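Importin subunit beta-1 (Saccharomyces cerevisiae, PDB 5OWU) carries proteins into the nucleus as the importin beta subunit, associating with importin alpha, which binds the classical nuclear localization signal of the cargo. Local coordinates at residues L209-N223 / K250-Y262. Sequence-based numbering, arbitrary orientation.
Sequences LIFIKNNMEREGERN and KIMSLYYTFMKPY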
loop_
_atom_site.group_PDB
_atom_site.type_symbol
_atom_site.label_atom_id
_atom_site.label_comp_id
_atom_site.label_asym_id
_atom_site.label_seq_id
_atom_site.Cartn_x
_atom_site.Cartn_y
_atom_site.Cartn_z
ATOM N N LEU A 209 4.069 -21.368 -5.600
ATOM C CA LEU A 209 3.744 -21.048 -6.991
ATOM C C LEU A 209 4.832 -20.246 -7.707
ATOM O O LEU A 209 5.067 -20.446 -8.905
ATOM C CB LEU A 209 2.413 -20.303 -7.050
ATOM C CG LEU A 209 1.220 -21.187 -6.680
ATOM C CD1 LEU A 209 -0.051 -20.391 -6.720
ATOM C CD2 LEU A 209 1.097 -22.411 -7.583
ATOM N N ILE A 210 5.508 -19.331 -7.012
ATOM C CA ILE A 210 6.481 -18.493 -7.709
ATOM C C ILE A 210 7.720 -19.266 -8.137
ATOM O O ILE A 210 8.517 -18.746 -8.927
ATOM C CB ILE A 210 6.848 -17.271 -6.835
ATOM C CG1 ILE A 210 5.622 -16.355 -6.721
ATOM C CG2 ILE A 210 8.019 -16.490 -7.424
ATOM C CD1 ILE A 210 5.864 -15.002 -6.077
ATOM N N PHE A 211 7.888 -20.507 -7.680
ATOM C CA PHE A 211 9.079 -21.292 -7.988
ATOM C C PHE A 211 8.834 -22.415 -8.984
ATOM O O PHE A 211 9.735 -23.228 -9.209
ATOM C CB PHE A 211 9.660 -21.869 -6.698
ATOM C CG PHE A 211 10.071 -20.823 -5.717
ATOM C CD1 PHE A 211 11.235 -20.098 -5.912
ATOM C CD2 PHE A 211 9.290 -20.547 -4.611
ATOM C CE1 PHE A 211 11.616 -19.125 -5.012
ATOM C CE2 PHE A 211 9.667 -19.575 -3.708
ATOM C CZ PHE A 211 10.832 -18.863 -3.911
ATOM N N ILE A 212 7.658 -22.474 -9.610
ATOM C CA ILE A 212 7.317 -23.609 -10.453
ATOM C C ILE A 212 7.066 -23.180 -11.898
ATOM O O ILE A 212 6.382 -23.878 -12.632
ATOM C CB ILE A 212 6.115 -24.385 -9.875
ATOM C CG1 ILE A 212 4.819 -23.572 -9.969
ATOM C CG2 ILE A 212 6.372 -24.748 -8.412
ATOM C CD1 ILE A 212 3.572 -24.377 -9.647
ATOM N N LYS A 213 7.620 -22.038 -12.319
ATOM C CA LYS A 213 7.464 -21.604 -13.709
ATOM C C LYS A 213 7.834 -22.720 -14.678
ATOM O O LYS A 213 7.084 -23.027 -15.614
ATOM C CB LYS A 213 8.328 -20.372 -13.981
ATOM C CG LYS A 213 8.083 -19.198 -13.048
ATOM C CD LYS A 213 7.662 -17.942 -13.804
ATOM C CE LYS A 213 8.012 -16.681 -13.019
ATOM N NZ LYS A 213 7.481 -16.708 -11.626
ATOM N N ASN A 214 8.999 -23.337 -14.473
ATOM C CA ASN A 214 9.448 -24.378 -15.388
ATOM C C ASN A 214 8.462 -25.535 -15.441
ATOM O O ASN A 214 8.265 -26.130 -16.506
ATOM C CB ASN A 214 10.837 -24.867 -14.981
ATOM C CG ASN A 214 11.897 -23.792 -15.134
ATOM O OD1 ASN A 214 11.731 -22.851 -15.913
ATOM N ND2 ASN A 214 12.989 -23.924 -14.394
ATOM N N ASN A 215 7.814 -25.849 -14.317
ATOM C CA ASN A 215 6.803 -26.903 -14.314
ATOM C C ASN A 215 5.535 -26.454 -15.036
ATOM O O ASN A 215 4.939 -27.230 -15.791
ATOM C CB ASN A 215 6.474 -27.312 -12.878
ATOM C CG ASN A 215 7.699 -27.722 -12.095
ATOM O OD1 ASN A 215 8.366 -26.887 -11.479
ATOM N ND2 ASN A 215 8.001 -29.015 -12.105
ATOM N N MET A 216 5.110 -25.205 -14.817
ATOM C CA MET A 216 3.896 -24.699 -15.457
ATOM C C MET A 216 4.054 -24.584 -16.968
ATOM O O MET A 216 3.062 -24.677 -17.702
ATOM C CB MET A 216 3.517 -23.344 -14.852
ATOM C CG MET A 216 3.039 -23.412 -13.402
ATOM S SD MET A 216 1.428 -24.220 -13.236
ATOM C CE MET A 216 1.897 -25.929 -12.960
ATOM N N GLU A 217 5.275 -24.395 -17.456
ATOM C CA GLU A 217 5.498 -24.374 -18.894
ATOM C C GLU A 217 5.430 -25.759 -19.524
ATOM O O GLU A 217 5.505 -25.856 -20.753
ATOM C CB GLU A 217 6.846 -23.720 -19.197
ATOM C CG GLU A 217 6.907 -22.253 -18.786
ATOM C CD GLU A 217 8.289 -21.651 -18.942
ATOM O OE1 GLU A 217 9.262 -22.415 -19.127
ATOM O OE2 GLU A 217 8.399 -20.408 -18.877
ATOM N N ARG A 218 5.282 -26.821 -18.733
ATOM C CA ARG A 218 5.117 -28.174 -19.251
ATOM C C ARG A 218 3.637 -28.519 -19.215
ATOM O O ARG A 218 3.037 -28.568 -18.138
ATOM C CB ARG A 218 5.920 -29.190 -18.439
ATOM C CG ARG A 218 7.416 -28.963 -18.479
ATOM C CD ARG A 218 8.129 -29.755 -17.396
ATOM N NE ARG A 218 9.458 -29.216 -17.141
ATOM C CZ ARG A 218 10.159 -29.438 -16.035
ATOM N NH1 ARG A 218 9.666 -30.196 -15.062
ATOM N NH2 ARG A 218 11.360 -28.895 -15.899
ATOM N N GLU A 219 3.060 -28.769 -20.391
ATOM C CA GLU A 219 1.613 -28.924 -20.492
ATOM C C GLU A 219 1.105 -30.046 -19.593
ATOM O O GLU A 219 0.081 -29.890 -18.924
ATOM C CB GLU A 219 1.206 -29.185 -21.948
ATOM C CG GLU A 219 -0.295 -29.049 -22.200
ATOM C CD GLU A 219 -0.731 -29.620 -23.542
ATOM O OE1 GLU A 219 0.131 -29.814 -24.429
ATOM O OE2 GLU A 219 -1.941 -29.884 -23.704
ATOM N N GLY A 220 1.796 -31.185 -19.566
ATOM C CA GLY A 220 1.302 -32.314 -18.791
ATOM C C GLY A 220 1.305 -32.047 -17.297
ATOM O O GLY A 220 0.337 -32.364 -16.595
ATOM N N GLU A 221 2.390 -31.455 -16.791
ATOM C CA GLU A 221 2.452 -31.107 -15.373
ATOM C C GLU A 221 1.437 -30.025 -15.024
ATOM O O GLU A 221 0.773 -30.100 -13.983
ATOM C CB GLU A 221 3.859 -30.641 -15.004
ATOM C CG GLU A 221 4.960 -31.660 -15.259
ATOM C CD GLU A 221 6.294 -31.220 -14.680
ATOM O OE1 GLU A 221 6.292 -30.350 -13.778
ATOM O OE2 GLU A 221 7.343 -31.738 -15.127
ATOM N N ARG A 222 1.323 -28.998 -15.868
ATOM C CA ARG A 222 0.338 -27.942 -15.638
ATOM C C ARG A 222 -1.074 -28.519 -15.591
ATOM O O ARG A 222 -1.865 -28.200 -14.695
ATOM C CB ARG A 222 0.466 -26.883 -16.737
ATOM C CG ARG A 222 -0.375 -25.640 -16.531
ATOM C CD ARG A 222 -0.186 -24.634 -17.664
ATOM N NE ARG A 222 -0.382 -25.215 -18.999
ATOM C CZ ARG A 222 0.519 -25.213 -19.986
ATOM N NH1 ARG A 222 1.710 -24.654 -19.834
ATOM N NH2 ARG A 222 0.220 -25.770 -21.150
ATOM N N ASN A 223 -1.404 -29.377 -16.557
ATOM C CA ASN A 223 -2.716 -30.012 -16.583
ATOM C C ASN A 223 -2.966 -30.784 -15.297
ATOM O O ASN A 223 -4.017 -30.632 -14.665
ATOM C CB ASN A 223 -2.836 -30.949 -17.792
ATOM C CG ASN A 223 -3.016 -30.200 -19.108
ATOM O OD1 ASN A 223 -3.318 -29.012 -19.123
ATOM N ND2 ASN A 223 -2.838 -30.906 -20.222
ATOM N N LYS A 250 -4.228 -17.259 -6.873
ATOM C CA LYS A 250 -2.814 -16.949 -7.043
ATOM C C LYS A 250 -2.301 -17.455 -8.387
ATOM O O LYS A 250 -1.506 -16.781 -9.058
ATOM C CB LYS A 250 -2.013 -17.547 -5.892
ATOM C CG LYS A 250 -0.944 -16.606 -5.355
ATOM C CD LYS A 250 0.213 -17.345 -4.691
ATOM C CE LYS A 250 1.251 -16.379 -4.140
ATOM N NZ LYS A 250 1.780 -15.475 -5.208
ATOM N N ILE A 251 -2.750 -18.641 -8.800
ATOM C CA ILE A 251 -2.363 -19.175 -10.103
ATOM C C ILE A 251 -2.864 -18.277 -11.219
ATOM O O ILE A 251 -2.173 -18.070 -12.218
ATOM C CB ILE A 251 -2.886 -20.611 -10.281
ATOM C CG1 ILE A 251 -2.127 -21.566 -9.358
ATOM C CG2 ILE A 251 -2.744 -21.060 -11.742
ATOM C CD1 ILE A 251 -2.780 -22.930 -9.207
ATOM N N MET A 252 -4.093 -17.776 -11.104
ATOM C CA MET A 252 -4.608 -16.889 -12.142
ATOM C C MET A 252 -3.755 -15.631 -12.232
ATOM O O MET A 252 -3.386 -15.194 -13.330
ATOM C CB MET A 252 -6.069 -16.543 -11.850
ATOM C CG MET A 252 -6.706 -15.520 -12.795
ATOM S SD MET A 252 -6.966 -16.119 -14.470
ATOM C CE MET A 252 -8.118 -17.471 -14.170
ATOM N N SER A 253 -3.400 -15.056 -11.079
ATOM C CA SER A 253 -2.599 -13.837 -11.082
ATOM C C SER A 253 -1.205 -14.073 -11.663
ATOM O O SER A 253 -0.702 -13.241 -12.425
ATOM C CB SER A 253 -2.506 -13.274 -9.661
ATOM O OG SER A 253 -1.706 -12.109 -9.645
ATOM N N LEU A 254 -0.571 -15.200 -11.333
ATOM C CA LEU A 254 0.812 -15.441 -11.751
ATOM C C LEU A 254 0.934 -16.065 -13.138
ATOM O O LEU A 254 1.891 -15.782 -13.867
ATOM C CB LEU A 254 1.506 -16.358 -10.744
ATOM C CG LEU A 254 1.902 -15.746 -9.407
ATOM C CD1 LEU A 254 2.512 -16.829 -8.532
ATOM C CD2 LEU A 254 2.885 -14.601 -9.613
ATOM N N TYR A 255 0.002 -16.927 -13.506
ATOM C CA TYR A 255 0.065 -17.700 -14.736
ATOM C C TYR A 255 -1.186 -17.490 -15.577
ATOM O O TYR A 255 -1.662 -18.416 -16.230
ATOM C CB TYR A 255 0.265 -19.182 -14.420
ATOM C CG TYR A 255 1.537 -19.449 -13.649
ATOM C CD1 TYR A 255 2.776 -19.345 -14.269
ATOM C CD2 TYR A 255 1.503 -19.791 -12.301
ATOM C CE1 TYR A 255 3.950 -19.573 -13.572
ATOM C CE2 TYR A 255 2.684 -20.028 -11.591
ATOM C CZ TYR A 255 3.897 -19.913 -12.237
ATOM O OH TYR A 255 5.072 -20.141 -11.562
ATOM N N TYR A 256 -1.734 -16.272 -15.542
ATOM C CA TYR A 256 -2.850 -15.890 -16.402
ATOM C C TYR A 256 -2.675 -16.447 -17.814
ATOM O O TYR A 256 -3.614 -17.013 -18.383
ATOM C CB TYR A 256 -2.987 -14.360 -16.446
ATOM C CG TYR A 256 -4.146 -13.867 -17.290
ATOM C CD1 TYR A 256 -5.415 -13.699 -16.744
ATOM C CD2 TYR A 256 -3.969 -13.571 -18.637
ATOM C CE1 TYR A 256 -6.483 -13.246 -17.529
ATOM C CE2 TYR A 256 -5.018 -13.121 -19.418
ATOM C CZ TYR A 256 -6.272 -12.958 -18.865
ATOM O OH TYR A 256 -7.306 -12.512 -19.667
ATOM N N THR A 257 -1.466 -16.324 -18.371
ATOM C CA THR A 257 -1.252 -16.651 -19.777
ATOM C C THR A 257 -1.608 -18.096 -20.109
ATOM O O THR A 257 -1.839 -18.407 -21.282
ATOM C CB THR A 257 0.207 -16.373 -20.168
ATOM O OG1 THR A 257 0.353 -16.446 -21.592
ATOM C CG2 THR A 257 1.160 -17.365 -19.509
ATOM N N PHE A 258 -1.664 -18.978 -19.112
ATOM C CA PHE A 258 -1.945 -20.393 -19.329
ATOM C C PHE A 258 -3.375 -20.792 -18.969
ATOM O O PHE A 258 -3.697 -21.983 -19.007
ATOM C CB PHE A 258 -0.975 -21.257 -18.517
ATOM C CG PHE A 258 0.467 -21.089 -18.893
ATOM C CD1 PHE A 258 0.935 -21.530 -20.121
ATOM C CD2 PHE A 258 1.366 -20.528 -18.000
ATOM C CE1 PHE A 258 2.273 -21.390 -20.463
ATOM C CE2 PHE A 258 2.704 -20.389 -18.332
ATOM C CZ PHE A 258 3.159 -20.821 -19.561
ATOM N N MET A 259 -4.242 -19.842 -18.626
ATOM C CA MET A 259 -5.529 -20.203 -18.038
ATOM C C MET A 259 -6.664 -20.415 -19.040
ATOM O O MET A 259 -7.728 -20.905 -18.640
ATOM C CB MET A 259 -5.951 -19.129 -17.040
ATOM C CG MET A 259 -5.081 -19.101 -15.787
ATOM S SD MET A 259 -5.186 -20.625 -14.820
ATOM C CE MET A 259 -3.691 -21.485 -15.327
ATOM N N LYS A 260 -6.499 -20.056 -20.309
ATOM C CA LYS A 260 -7.638 -20.137 -21.227
ATOM C C LYS A 260 -8.221 -21.545 -21.310
ATOM O O LYS A 260 -9.448 -21.691 -21.176
ATOM C CB LYS A 260 -7.227 -19.606 -22.608
ATOM C CG LYS A 260 -8.388 -19.374 -23.575
ATOM C CD LYS A 260 -7.879 -18.900 -24.929
ATOM C CE LYS A 260 -9.018 -18.557 -25.871
ATOM N NZ LYS A 260 -8.548 -18.432 -27.278
ATOM N N PRO A 261 -7.433 -22.609 -21.492
ATOM C CA PRO A 261 -8.047 -23.948 -21.568
ATOM C C PRO A 261 -8.744 -24.371 -20.286
ATOM O O PRO A 261 -9.794 -25.024 -20.341
ATOM C CB PRO A 261 -6.856 -24.864 -21.893
ATOM C CG PRO A 261 -5.788 -23.955 -22.412
ATOM C CD PRO A 261 -5.976 -22.660 -21.696
ATOM N N TYR A 262 -8.191 -24.019 -19.125
ATOM C CA TYR A 262 -8.825 -24.407 -17.869
ATOM C C TYR A 262 -10.100 -23.612 -17.637
ATOM O O TYR A 262 -11.087 -24.147 -17.119
ATOM C CB TYR A 262 -7.836 -24.234 -16.712
ATOM C CG TYR A 262 -6.512 -24.878 -17.041
ATOM C CD1 TYR A 262 -6.379 -26.261 -17.064
ATOM C CD2 TYR A 262 -5.409 -24.107 -17.384
ATOM C CE1 TYR A 262 -5.172 -26.860 -17.398
ATOM C CE2 TYR A 262 -4.198 -24.699 -17.720
ATOM C CZ TYR A 262 -4.089 -26.073 -17.724
ATOM O OH TYR A 262 -2.893 -26.666 -18.055
#
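Met216 lays its CG over the ring of Tyr255, 3.8 Å from the centroid and close to the ring normal, a CH-pi contact that in this HEAT-repeat solenoid joins the short helix 213-216, which precedes helix 219-233, to the C-terminal end of helix 238-255. Its SD follows above the same face at 4.7 Å from the centroid, a more distant Met-aromatic contact. The chain of Met216 bends at chi2 and chi3, which leads the far end away from 250-262 after CG has met the ring. Beyond the ring, Tyr255 OH donates to Leu209 O over 2.7 Å. The hydroxyl sits nearly on the carbonyl axis, and this oxygen lies at the ring edge, in plane. The ring is thus covered on one face and held at its hydroxyl, while the Lys213 side chain crosses it at about a right angle, its CG 3.5 Å from Tyr255 OH.

The side chain of Leu209 packs by CD1 on Ile251 CG1 (3.6 Å) and on Lys250 CB, and by CB on Leu254 CD1. Ile210 CG1 meets the same Leu254 CD1, the two side chains crossing at about a right angle.

Arg222 links helix 219-233 to Phe258 and Tyr262. The guanidinium and Phe258 ring planes are 11° apart, with Phe258 CD1 over one guanidinium face, 3.2 Å from Arg222 NH1. A hydrogen bond from NH1 to Met216 O, in the carbonyl plane, holds the guanidinium beside the ring. A bend at chi3 (52°) leaves Arg222 NE facing Tyr262 OH, to which it donates over 3.0 Å at the guanidinium edge; at 138° the bond is far from straight. An aromatic side chain of another protein's chain meets the Tyr262 ring edge-to-face. The Tyr262 hydroxyl in turn donates to Asn223 OD1 over 2.6 Å, tilted from the carbonyl plane.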